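UDP-N-acetylglucosamine pyrophosphorylase (Entamoeba histolytica, PDB 3OC9) probably catalyses the transfer of a uridylyl group from UTP to N-acetylglucosamine 1-phosphate, yielding UDP-N-acetylglucosamine and diphosphate. Local coordinates at residues A[162-166]-A[167-171]; A[234-238]-A[239-243]; A[251-254]-A[255-259]; A[264-267]-A[268-272]. All coordinates share one frame; numbering follows the deposited sequence.

In the fold
All four contacts are local, each within one continuous run of chain. Interactions 1 and 4 are neighbours: their centres lie about 13 Å apart and L170 of the first packs on L271 of the second. Interaction 4 is buried, where strand 263-267 of the large mixed sheet turns into helix 268-274; interaction 1 is partly buried and joins helices 160-166 and 169-176. Both combine leucine packing with helix-end hydrogen bonds, a Schellman motif in one and a serine N-cap in the other. Interaction 2 is a surface turn after strand 232-236, with close carboxylates, and interaction 3, partly buried, leads into strand 258-261 with no hydrogen bond between its segments.

Interaction 1 of 4, residues A[162-166]-A[167-171]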
loop_
_atom_site.group_PDB
_atom_site.type_symbol
_atom_site.label_atom_id
_atom_site.label_comp_id
_atom_site.label_asym_id
_atom_site.label_seq_id
_atom_site.Cartn_x
_atom_site.Cartn_y
_atom_site.Cartn_z
ATOM N N LYS A 162 -13.423 -3.612 11.218
ATOM C CA LYS A 162 -13.890 -3.673 12.618
ATOM C C LYS A 162 -12.962 -2.887 13.565
ATOM O O LYS A 162 -13.429 -2.184 14.485
ATOM C CB LYS A 162 -14.044 -5.135 13.072
ATOM C CG LYS A 162 -14.599 -5.319 14.499
ATOM C CD LYS A 162 -16.002 -4.758 14.648
ATOM C CE LYS A 162 -16.623 -5.191 15.971
ATOM N NZ LYS A 162 -17.739 -4.301 16.405
ATOM N N ALA A 163 -11.650 -2.982 13.332
ATOM C CA ALA A 163 -10.659 -2.241 14.143
ATOM C C ALA A 163 -10.800 -0.715 14.074
ATOM O O ALA A 163 -10.614 -0.026 15.099
ATOM C CB ALA A 163 -9.219 -2.668 13.789
ATOM N N LEU A 164 -11.124 -0.176 12.892
ATOM C CA LEU A 164 -11.402 1.271 12.763
ATOM C C LEU A 164 -12.612 1.707 13.632
ATOM O O LEU A 164 -12.559 2.753 14.298
ATOM C CB LEU A 164 -11.618 1.695 11.289
ATOM C CG LEU A 164 -10.436 1.597 10.309
ATOM C CD1 LEU A 164 -10.941 1.851 8.883
ATOM C CD2 LEU A 164 -9.276 2.586 10.617
ATOM N N LYS A 165 -13.682 0.917 13.623
ATOM C CA LYS A 165 -14.866 1.226 14.452
ATOM C C LYS A 165 -14.561 1.138 15.963
ATOM O O LYS A 165 -14.848 2.087 16.725
ATOM C CB LYS A 165 -16.063 0.331 14.081
ATOM C CG LYS A 165 -17.335 0.674 14.890
ATOM C CD LYS A 165 -18.515 -0.254 14.569
ATOM C CE LYS A 165 -19.632 -0.071 15.612
ATOM N NZ LYS A 165 -20.580 -1.225 15.618
ATOM N N ASP A 166 -13.967 0.015 16.379
ATOM C CA ASP A 166 -13.706 -0.296 17.800
ATOM C C ASP A 166 -12.742 0.677 18.498
ATOM O O ASP A 166 -12.872 0.920 19.704
ATOM C CB ASP A 166 -13.179 -1.738 17.939
ATOM C CG ASP A 166 -14.252 -2.802 17.697
ATOM O OD1 ASP A 166 -15.454 -2.475 17.587
ATOM O OD2 ASP A 166 -13.869 -3.994 17.604
ATOM N N ASN A 167 -11.799 1.247 17.739
ATOM C CA ASN A 167 -10.809 2.205 18.266
ATOM C C ASN A 167 -11.232 3.695 18.166
ATOM O O ASN A 167 -10.426 4.606 18.438
ATOM C CB ASN A 167 -9.446 1.973 17.587
ATOM C CG ASN A 167 -8.738 0.719 18.093
ATOM O OD1 ASN A 167 -8.127 0.732 19.174
ATOM N ND2 ASN A 167 -8.822 -0.380 17.323
ATOM N N GLY A 168 -12.484 3.926 17.752
ATOM C CA GLY A 168 -13.064 5.274 17.644
ATOM C C GLY A 168 -12.627 6.126 16.456
ATOM O O GLY A 168 -12.871 7.349 16.429
ATOM N N ILE A 169 -11.967 5.494 15.487
ATOM C CA ILE A 169 -11.418 6.218 14.331
ATOM C C ILE A 169 -12.513 6.697 13.364
ATOM O O ILE A 169 -12.391 7.791 12.780
ATOM C CB ILE A 169 -10.283 5.391 13.629
ATOM C CG1 ILE A 169 -9.066 5.308 14.576
ATOM C CG2 ILE A 169 -9.907 6.008 12.235
ATOM C CD1 ILE A 169 -8.008 4.285 14.133
ATOM N N LEU A 170 -13.587 5.916 13.195
ATOM C CA LEU A 170 -14.704 6.393 12.365
ATOM C C LEU A 170 -15.394 7.634 12.979
ATOM O O LEU A 170 -15.737 8.585 12.258
ATOM C CB LEU A 170 -15.716 5.275 12.015
ATOM C CG LEU A 170 -15.164 3.987 11.353
ATOM C CD1 LEU A 170 -16.302 3.026 11.007
ATOM C CD2 LEU A 170 -14.346 4.304 10.098
ATOM N N GLU A 171 -15.568 7.632 14.306
ATOM C CA GLU A 171 -16.089 8.821 15.015
ATOM C C GLU A 171 -15.165 10.041 14.826
ATOM O O GLU A 171 -15.647 11.145 14.560
ATOM C CB GLU A 171 -16.313 8.526 16.508
ATOM C CG GLU A 171 -17.569 7.687 16.779
ATOM C CD GLU A 171 -17.913 7.539 18.260
ATOM O OE1 GLU A 171 -17.336 8.253 19.106
ATOM O OE2 GLU A 171 -18.782 6.702 18.572
HETATM O O HOH W 1 -15.531 4.708 15.493
#
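L164, I169 and L170 form the tighter side of this helix-to-helix turn. CG2 of I169 lies 3.8 Å from CD2 of L164, the two side chains running at a slant to one another, and CB of L164 is 4.0 Å from CD2 of L170. The other branch of L170, CD1, reaches K165 CB, so the isobutyl group straddles two successive residues of helix 160-166. F128 of strand 125-134 covers both L164 and I169, which are buried.

N167 links this packing to the polar turn. Its backbone N and its ND2 both donate to A163 O, the ND2 bond being the shorter at 2.9 Å and the straighter at 165°. The two donors arrive from opposite faces of the carbonyl plane, and A163 O lies almost in the plane of the N167 amide, a geometry that restricts rotation of that amide. ND2 also donates to P129 O.

The solvent side is looser and charged. A salt bridge from K162 NZ to D166 OD1 is doubtful, since it holds for one of two lysine conformers, whereas the extended K165 chain carries its ammonium to E276. A water accepts from E171 N and donates to K165 O, bridging the turn.

The backbone supplies the closure. G168 N donates to K165 O at 3.2 Å, while I169 N makes a weak bond to L164 O, short at 3.0 Å but bent to 134°. With G168 at a positive phi of 76°, this pair of bonds identifies a Schellman motif that ends helix 160-166, with the same glycine standing as N-cap of helix 169-176.

Interaction 2 of 4, residues A[234-238]-A[239-243]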
loop_
_atom_site.group_PDB
_atom_site.type_symbol
_atom_site.label_atom_id
_atom_site.label_comp_id
_atom_site.label_asym_id
_atom_site.label_seq_id
_atom_site.Cartn_x
_atom_site.Cartn_y
_atom_site.Cartn_z
ATOM N N LYS A 234 -15.627 -8.557 -7.543
ATOM C CA LYS A 234 -14.889 -9.493 -6.678
ATOM C C LYS A 234 -13.445 -9.707 -7.164
ATOM O O LYS A 234 -13.143 -9.478 -8.347
ATOM C CB LYS A 234 -15.600 -10.878 -6.592
ATOM C CG LYS A 234 -16.960 -10.882 -5.856
ATOM C CD LYS A 234 -17.710 -12.253 -5.963
ATOM C CE LYS A 234 -19.165 -12.132 -5.442
ATOM N NZ LYS A 234 -19.833 -13.479 -5.148
ATOM N N VAL A 235 -12.556 -10.122 -6.245
ATOM C CA VAL A 235 -11.196 -10.608 -6.609
ATOM C C VAL A 235 -11.142 -12.136 -6.659
ATOM O O VAL A 235 -11.635 -12.815 -5.717
ATOM C CB VAL A 235 -10.094 -10.090 -5.611
ATOM C CG1 VAL A 235 -8.733 -10.741 -5.874
ATOM C CG2 VAL A 235 -9.977 -8.554 -5.670
ATOM N N VAL A 236 -10.564 -12.676 -7.741
ATOM C CA VAL A 236 -10.165 -14.103 -7.804
ATOM C C VAL A 236 -8.633 -14.201 -7.636
ATOM O O VAL A 236 -7.886 -13.652 -8.440
ATOM C CB VAL A 236 -10.655 -14.778 -9.127
ATOM C CG1 VAL A 236 -10.092 -16.217 -9.290
ATOM C CG2 VAL A 236 -12.198 -14.809 -9.191
ATOM N N GLU A 237 -8.172 -14.879 -6.579
ATOM C CA GLU A 237 -6.718 -15.027 -6.308
ATOM C C GLU A 237 -6.031 -15.922 -7.349
ATOM O O GLU A 237 -6.685 -16.775 -7.978
ATOM C CB GLU A 237 -6.459 -15.576 -4.896
ATOM C CG GLU A 237 -7.041 -14.724 -3.752
ATOM C CD GLU A 237 -6.660 -15.258 -2.372
ATOM O OE1 GLU A 237 -7.509 -15.910 -1.720
ATOM O OE2 GLU A 237 -5.509 -15.044 -1.946
ATOM N N TYR A 238 -4.717 -15.743 -7.517
ATOM C CA TYR A 238 -3.974 -16.417 -8.585
ATOM C C TYR A 238 -4.128 -17.935 -8.510
ATOM O O TYR A 238 -4.248 -18.614 -9.543
ATOM C CB TYR A 238 -2.483 -16.027 -8.540
ATOM C CG TYR A 238 -1.636 -16.819 -9.506
ATOM C CD1 TYR A 238 -1.572 -16.468 -10.853
ATOM C CD2 TYR A 238 -0.915 -17.937 -9.078
ATOM C CE1 TYR A 238 -0.803 -17.208 -11.755
ATOM C CE2 TYR A 238 -0.150 -18.680 -9.964
ATOM C CZ TYR A 238 -0.091 -18.308 -11.299
ATOM O OH TYR A 238 0.673 -19.042 -12.181
ATOM N N THR A 239 -4.125 -18.457 -7.279
ATOM C CA THR A 239 -4.246 -19.913 -7.057
ATOM C C THR A 239 -5.580 -20.534 -7.537
ATOM O O THR A 239 -5.679 -21.759 -7.656
ATOM C CB THR A 239 -3.928 -20.325 -5.572
ATOM O OG1 THR A 239 -4.669 -19.513 -4.653
ATOM C CG2 THR A 239 -2.446 -20.181 -5.262
ATOM N N GLU A 240 -6.585 -19.696 -7.829
ATOM C CA GLU A 240 -7.926 -20.150 -8.234
ATOM C C GLU A 240 -8.311 -19.867 -9.688
ATOM O O GLU A 240 -9.467 -20.072 -10.082
ATOM C CB GLU A 240 -9.001 -19.550 -7.316
ATOM C CG GLU A 240 -9.180 -20.276 -5.990
ATOM C CD GLU A 240 -8.069 -19.968 -5.003
ATOM O OE1 GLU A 240 -7.332 -20.909 -4.603
ATOM O OE2 GLU A 240 -7.925 -18.781 -4.635
ATOM N N LEU A 241 -7.358 -19.397 -10.489
ATOM C CA LEU A 241 -7.635 -19.087 -11.894
ATOM C C LEU A 241 -7.943 -20.349 -12.705
ATOM O O LEU A 241 -7.492 -21.440 -12.348
ATOM C CB LEU A 241 -6.457 -18.352 -12.522
ATOM C CG LEU A 241 -6.191 -16.929 -12.020
ATOM C CD1 LEU A 241 -4.883 -16.430 -12.612
ATOM C CD2 LEU A 241 -7.357 -16.004 -12.381
ATOM N N THR A 242 -8.707 -20.179 -13.786
ATOM C CA THR A 242 -9.168 -21.285 -14.644
ATOM C C THR A 242 -8.862 -20.994 -16.117
ATOM O O THR A 242 -8.511 -19.872 -16.467
ATOM C CB THR A 242 -10.694 -21.498 -14.505
ATOM O OG1 THR A 242 -11.390 -20.305 -14.907
ATOM C CG2 THR A 242 -11.078 -21.840 -13.058
ATOM N N ASP A 243 -9.025 -21.995 -16.986
ATOM C CA ASP A 243 -8.879 -21.774 -18.430
ATOM C C ASP A 243 -9.785 -20.640 -18.957
ATOM O O ASP A 243 -9.350 -19.820 -19.775
ATOM C CB ASP A 243 -9.122 -23.076 -19.213
ATOM C CG ASP A 243 -7.879 -23.963 -19.305
ATOM O OD1 ASP A 243 -6.812 -23.627 -18.739
ATOM O OD2 ASP A 243 -7.971 -25.022 -19.966
HETATM O O HOH W 2 -9.859 -16.806 -5.092
#
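In the given conformer of two, a chi1 of 173° sets CG of Y238 trans to its backbone N and carries the ring to CD1 of L241, while a chi2 of 76° bends the E240 chain back so that its carboxylate comes alongside E237. Y238 and E240 belong to a short 3-10 turn that follows strand 232-236, the second strand of a two-stranded antiparallel hairpin with 225-229. The turn's backbone evidence is a pair of i+3 to i bonds. E240 N donates to E237 O at 2.9 Å, and L241 N reaches Y238 O in a weak bond of 3.3 Å.

Apolar contacts lie on two sides of L241. Its CD1 stands 3.7 Å from CD1 of Y238 in that conformer, the two side chains crossing at about a right angle, and its CD2 approaches CG1 of V236 at 4.1 Å. That same valine branch also meets CB of E240, so V236 touches both residues as the chain leaves the turn. L241 and V236 rest further on V225 and V227 of the partner strand, which ties the turn to the hairpin.

The acidic side brings two carboxylates close together. E237 and E240 point the same way, side by side, with their carboxylate planes 67° apart. OE1 of E237 is 4.1 Å from OE2 of E240, a proximity of like charges which could raise the pKa of one of them. CB of E237 is closer still to that E240 oxygen, at 3.5 Å.

A water helps to accommodate the E240 carboxylate: it donates to OE2 of E240 at 2.8 Å and accepts from N of E237.

Interaction 3 of 4, residues A[251-254]-A[255-259]; sequences NGEF and IYNCG
F254 and N257 meet where the chain bends: F254 is still extended, with a psi of 136°, I255 turns to helical angles, and N257 comes back facing the preceding residues. CB of N257 sits 3.3 Å from F254 O. Its amide lies farther away, with CG 3.6 Å and ND2 3.9 Å from that same oxygen, so the contact is one of packing against a carbonyl. N257 has CG lodged between its own N and carbonyl carbon (chi1 66°), which directs the amide back over the bend. The two side chains meet through their first carbons, CB of F254 and CB of N257, at 4.1 Å.

The F254 ring leads away from this meeting point. Its chi1 of -70° places CG trans to the carbonyl carbon, and the ring makes a cation-pi contact with K216 while also packing on Q248. F254 CB, in contrast, stays by the bend and comes within 3.9 Å of Y256 O.

This irregular stretch is the end of the connection from strand 232-236 to strand 258-261, which enters the large mixed sheet. At its start an Asx turn is formed: N251 OD1 accepts from E253 N at 3.0 Å, the donor standing above the plane of the side-chain carbonyl. G252, inside that turn, has a positive phi.

Beyond the bend, Y256 packs on L245 and on V227 of strand 225-229. The backbone of N257 pairs with K216, and that of G259 with V214 in strand 209-215.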
loop_
_atom_site.group_PDB
_atom_site.type_symbol
_atom_site.label_atom_id
_atom_site.label_comp_id
_atom_site.label_asym_id
_atom_site.label_seq_id
_atom_site.Cartn_x
_atom_site.Cartn_y
_atom_site.Cartn_z
ATOM N N ASN A 251 -5.594 -10.594 -30.445
ATOM C CA ASN A 251 -4.442 -9.700 -30.391
ATOM C C ASN A 251 -3.452 -9.962 -29.238
ATOM O O ASN A 251 -2.445 -9.262 -29.112
ATOM C CB ASN A 251 -4.886 -8.229 -30.413
ATOM C CG ASN A 251 -5.552 -7.782 -29.114
ATOM O OD1 ASN A 251 -5.758 -8.571 -28.191
ATOM N ND2 ASN A 251 -5.881 -6.497 -29.045
ATOM N N GLY A 252 -3.751 -10.967 -28.419
ATOM C CA GLY A 252 -2.893 -11.356 -27.293
ATOM C C GLY A 252 -3.306 -10.805 -25.931
ATOM O O GLY A 252 -2.804 -11.263 -24.897
ATOM N N GLU A 253 -4.197 -9.810 -25.927
ATOM C CA GLU A 253 -4.673 -9.202 -24.656
ATOM C C GLU A 253 -5.558 -10.171 -23.843
ATOM O O GLU A 253 -6.319 -10.943 -24.418
ATOM C CB GLU A 253 -5.449 -7.911 -24.946
ATOM C CG GLU A 253 -4.601 -6.780 -25.538
ATOM C CD GLU A 253 -4.318 -5.679 -24.535
ATOM O OE1 GLU A 253 -5.264 -4.924 -24.179
ATOM O OE2 GLU A 253 -3.156 -5.560 -24.087
ATOM N N PHE A 254 -5.471 -10.124 -22.509
ATOM C CA PHE A 254 -6.347 -10.953 -21.651
ATOM C C PHE A 254 -7.735 -10.331 -21.483
ATOM O O PHE A 254 -7.850 -9.108 -21.315
ATOM C CB PHE A 254 -5.697 -11.218 -20.283
ATOM C CG PHE A 254 -4.517 -12.153 -20.357
ATOM C CD1 PHE A 254 -4.702 -13.535 -20.242
ATOM C CD2 PHE A 254 -3.228 -11.658 -20.579
ATOM C CE1 PHE A 254 -3.620 -14.426 -20.348
ATOM C CE2 PHE A 254 -2.147 -12.533 -20.682
ATOM C CZ PHE A 254 -2.340 -13.917 -20.563
ATOM N N ILE A 255 -8.777 -11.167 -21.596
ATOM C CA ILE A 255 -10.179 -10.787 -21.346
ATOM C C ILE A 255 -10.354 -10.257 -19.916
ATOM O O ILE A 255 -11.000 -9.219 -19.679
ATOM C CB ILE A 255 -11.099 -12.023 -21.543
ATOM C CG1 ILE A 255 -11.065 -12.484 -22.995
ATOM C CG2 ILE A 255 -12.552 -11.730 -21.117
ATOM C CD1 ILE A 255 -11.848 -11.600 -23.907
ATOM N N TYR A 256 -9.790 -11.008 -18.968
ATOM C CA TYR A 256 -9.722 -10.633 -17.540
ATOM C C TYR A 256 -8.318 -10.083 -17.216
ATOM O O TYR A 256 -7.425 -10.816 -16.755
ATOM C CB TYR A 256 -10.084 -11.833 -16.655
ATOM C CG TYR A 256 -11.534 -12.291 -16.826
ATOM C CD1 TYR A 256 -12.545 -11.791 -15.992
ATOM C CD2 TYR A 256 -11.891 -13.217 -17.818
ATOM C CE1 TYR A 256 -13.895 -12.196 -16.159
ATOM C CE2 TYR A 256 -13.232 -13.627 -17.987
ATOM C CZ TYR A 256 -14.219 -13.117 -17.148
ATOM O OH TYR A 256 -15.538 -13.525 -17.319
ATOM N N ASN A 257 -8.140 -8.785 -17.467
ATOM C CA ASN A 257 -6.817 -8.132 -17.432
ATOM C C ASN A 257 -6.585 -7.154 -16.263
ATOM O O ASN A 257 -5.547 -6.478 -16.211
ATOM C CB ASN A 257 -6.509 -7.440 -18.787
ATOM C CG ASN A 257 -7.434 -6.253 -19.088
ATOM O OD1 ASN A 257 -8.464 -6.036 -18.425
ATOM N ND2 ASN A 257 -7.053 -5.460 -20.094
ATOM N N CYS A 258 -7.531 -7.085 -15.324
ATOM C CA CYS A 258 -7.436 -6.106 -14.210
ATOM C C CYS A 258 -6.675 -6.675 -12.994
ATOM O O CYS A 258 -7.281 -7.279 -12.090
ATOM C CB CYS A 258 -8.857 -5.619 -13.807
ATOM S SG CYS A 258 -9.711 -4.578 -15.072
ATOM N N GLY A 259 -5.349 -6.491 -12.968
ATOM C CA GLY A 259 -4.507 -6.977 -11.851
ATOM C C GLY A 259 -4.626 -6.130 -10.579
ATOM O O GLY A 259 -4.216 -4.967 -10.572
#

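Interaction 4 of 4, residues A[264-267]-A[268-272]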
loop_
_atom_site.group_PDB
_atom_site.type_symbol
_atom_site.label_atom_id
_atom_site.label_comp_id
_atom_site.label_asym_id
_atom_site.label_seq_id
_atom_site.Cartn_x
_atom_site.Cartn_y
_atom_site.Cartn_z
ATOM N N ASN A 264 -6.091 1.249 -2.672
ATOM C CA ASN A 264 -7.581 1.391 -2.768
ATOM C C ASN A 264 -8.094 2.606 -1.993
ATOM O O ASN A 264 -7.679 2.826 -0.846
ATOM C CB ASN A 264 -8.287 0.092 -2.261
ATOM C CG ASN A 264 -7.897 -1.154 -3.100
ATOM O OD1 ASN A 264 -8.158 -1.203 -4.302
ATOM N ND2 ASN A 264 -7.270 -2.156 -2.457
ATOM N N GLY A 265 -8.967 3.402 -2.629
ATOM C CA GLY A 265 -9.625 4.545 -1.965
ATOM C C GLY A 265 -11.061 4.231 -1.522
ATOM O O GLY A 265 -11.800 3.572 -2.257
ATOM N N TYR A 266 -11.437 4.698 -0.322
ATOM C CA TYR A 266 -12.758 4.427 0.276
ATOM C C TYR A 266 -13.432 5.708 0.797
ATOM O O TYR A 266 -12.770 6.534 1.455
ATOM C CB TYR A 266 -12.620 3.471 1.475
ATOM C CG TYR A 266 -11.967 2.116 1.240
ATOM C CD1 TYR A 266 -12.696 1.056 0.672
ATOM C CD2 TYR A 266 -10.652 1.868 1.655
ATOM C CE1 TYR A 266 -12.116 -0.208 0.488
ATOM C CE2 TYR A 266 -10.055 0.589 1.485
ATOM C CZ TYR A 266 -10.785 -0.431 0.895
ATOM O OH TYR A 266 -10.189 -1.679 0.724
ATOM N N SER A 267 -14.738 5.862 0.547
ATOM C CA SER A 267 -15.524 6.953 1.183
ATOM C C SER A 267 -15.778 6.599 2.656
ATOM O O SER A 267 -15.816 5.414 3.006
ATOM C CB SER A 267 -16.843 7.229 0.411
ATOM O OG SER A 267 -17.811 6.190 0.638
ATOM N N THR A 268 -15.930 7.611 3.522
ATOM C CA THR A 268 -16.150 7.388 4.969
ATOM C C THR A 268 -17.484 6.648 5.197
ATOM O O THR A 268 -17.571 5.738 6.042
ATOM C CB THR A 268 -16.034 8.730 5.774
ATOM O OG1 THR A 268 -14.720 9.282 5.591
ATOM C CG2 THR A 268 -16.280 8.506 7.269
ATOM N N SER A 269 -18.506 7.017 4.421
ATOM C CA SER A 269 -19.805 6.327 4.479
ATOM C C SER A 269 -19.659 4.835 4.146
ATOM O O SER A 269 -20.319 3.980 4.776
ATOM C CB SER A 269 -20.819 6.997 3.542
ATOM O OG SER A 269 -22.080 6.352 3.610
ATOM N N PHE A 270 -18.795 4.505 3.170
ATOM C CA PHE A 270 -18.564 3.084 2.845
ATOM C C PHE A 270 -17.845 2.337 3.991
ATOM O O PHE A 270 -18.230 1.205 4.330
ATOM C CB PHE A 270 -17.857 2.843 1.474
ATOM C CG PHE A 270 -17.651 1.363 1.172
ATOM C CD1 PHE A 270 -16.424 0.755 1.405
ATOM C CD2 PHE A 270 -18.724 0.562 0.731
ATOM C CE1 PHE A 270 -16.251 -0.633 1.189
ATOM C CE2 PHE A 270 -18.563 -0.817 0.505
ATOM C CZ PHE A 270 -17.326 -1.415 0.720
ATOM N N LEU A 271 -16.830 2.967 4.593
ATOM C CA LEU A 271 -16.136 2.377 5.753
ATOM C C LEU A 271 -17.119 2.084 6.912
ATOM O O LEU A 271 -16.988 1.067 7.599
ATOM C CB LEU A 271 -14.971 3.276 6.243
ATOM C CG LEU A 271 -13.757 3.440 5.300
ATOM C CD1 LEU A 271 -12.773 4.441 5.888
ATOM C CD2 LEU A 271 -13.058 2.109 4.991
ATOM N N GLU A 272 -18.107 2.959 7.105
ATOM C CA GLU A 272 -19.169 2.705 8.115
ATOM C C GLU A 272 -19.978 1.430 7.820
ATOM O O GLU A 272 -20.249 0.634 8.755
ATOM C CB GLU A 272 -20.057 3.952 8.327
ATOM C CG GLU A 272 -19.293 5.125 8.977
ATOM C CD GLU A 272 -20.044 6.455 8.997
ATOM O OE1 GLU A 272 -20.679 6.833 7.978
ATOM O OE2 GLU A 272 -19.973 7.151 10.037
HETATM O O HOH W 3 -12.651 7.759 4.303
#
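Y266 and S267, at the end of the strand, make the first shell with the opening turn of the helix. CB of Y266 lies 3.8 Å from CD2 of L271, the two side chains crossing at about a right angle, so that this methyl sits close to the root of the ring. Farther round the ring, CD1 of Y266 meets CD1 of F270, also at 3.8 Å, and those two aromatic side chains pass at a slant. One tyrosine thus bears on two consecutive helix residues.

S267 supplies the polar counterpart. A chi1 of 74° brings OG back over the start of the helix, where it accepts from F270 N at 3.2 Å with an angle of 148°. This hydroxyl also touches CB of F270, at 3.5 Å. The carbonyl of the same residue, S267 O, takes the N-H of L271 in a straighter bond of 3.1 Å.

Together these bonds define S267 as the N-cap of helix 268-274, at a strand-to-helix junction where the axes of the two short segments are inclined at 85° and pass 5.3 Å apart. The strand is an inner one of the mixed sheet, flanked by 180-184 and 209-215, both antiparallel to it.

Outside this shell, a water donates to Y266 O and to T268 OG1, the latter at 2.9 Å, bridging strand end and helix start. The threonine hydroxyl is bonded as well to I178 O. F270 and Y266 pack on I209 of strand 209-215, while L271 reaches L170 of helix 169-176 and E272 OE2 accepts from N174 ND2 of that helix.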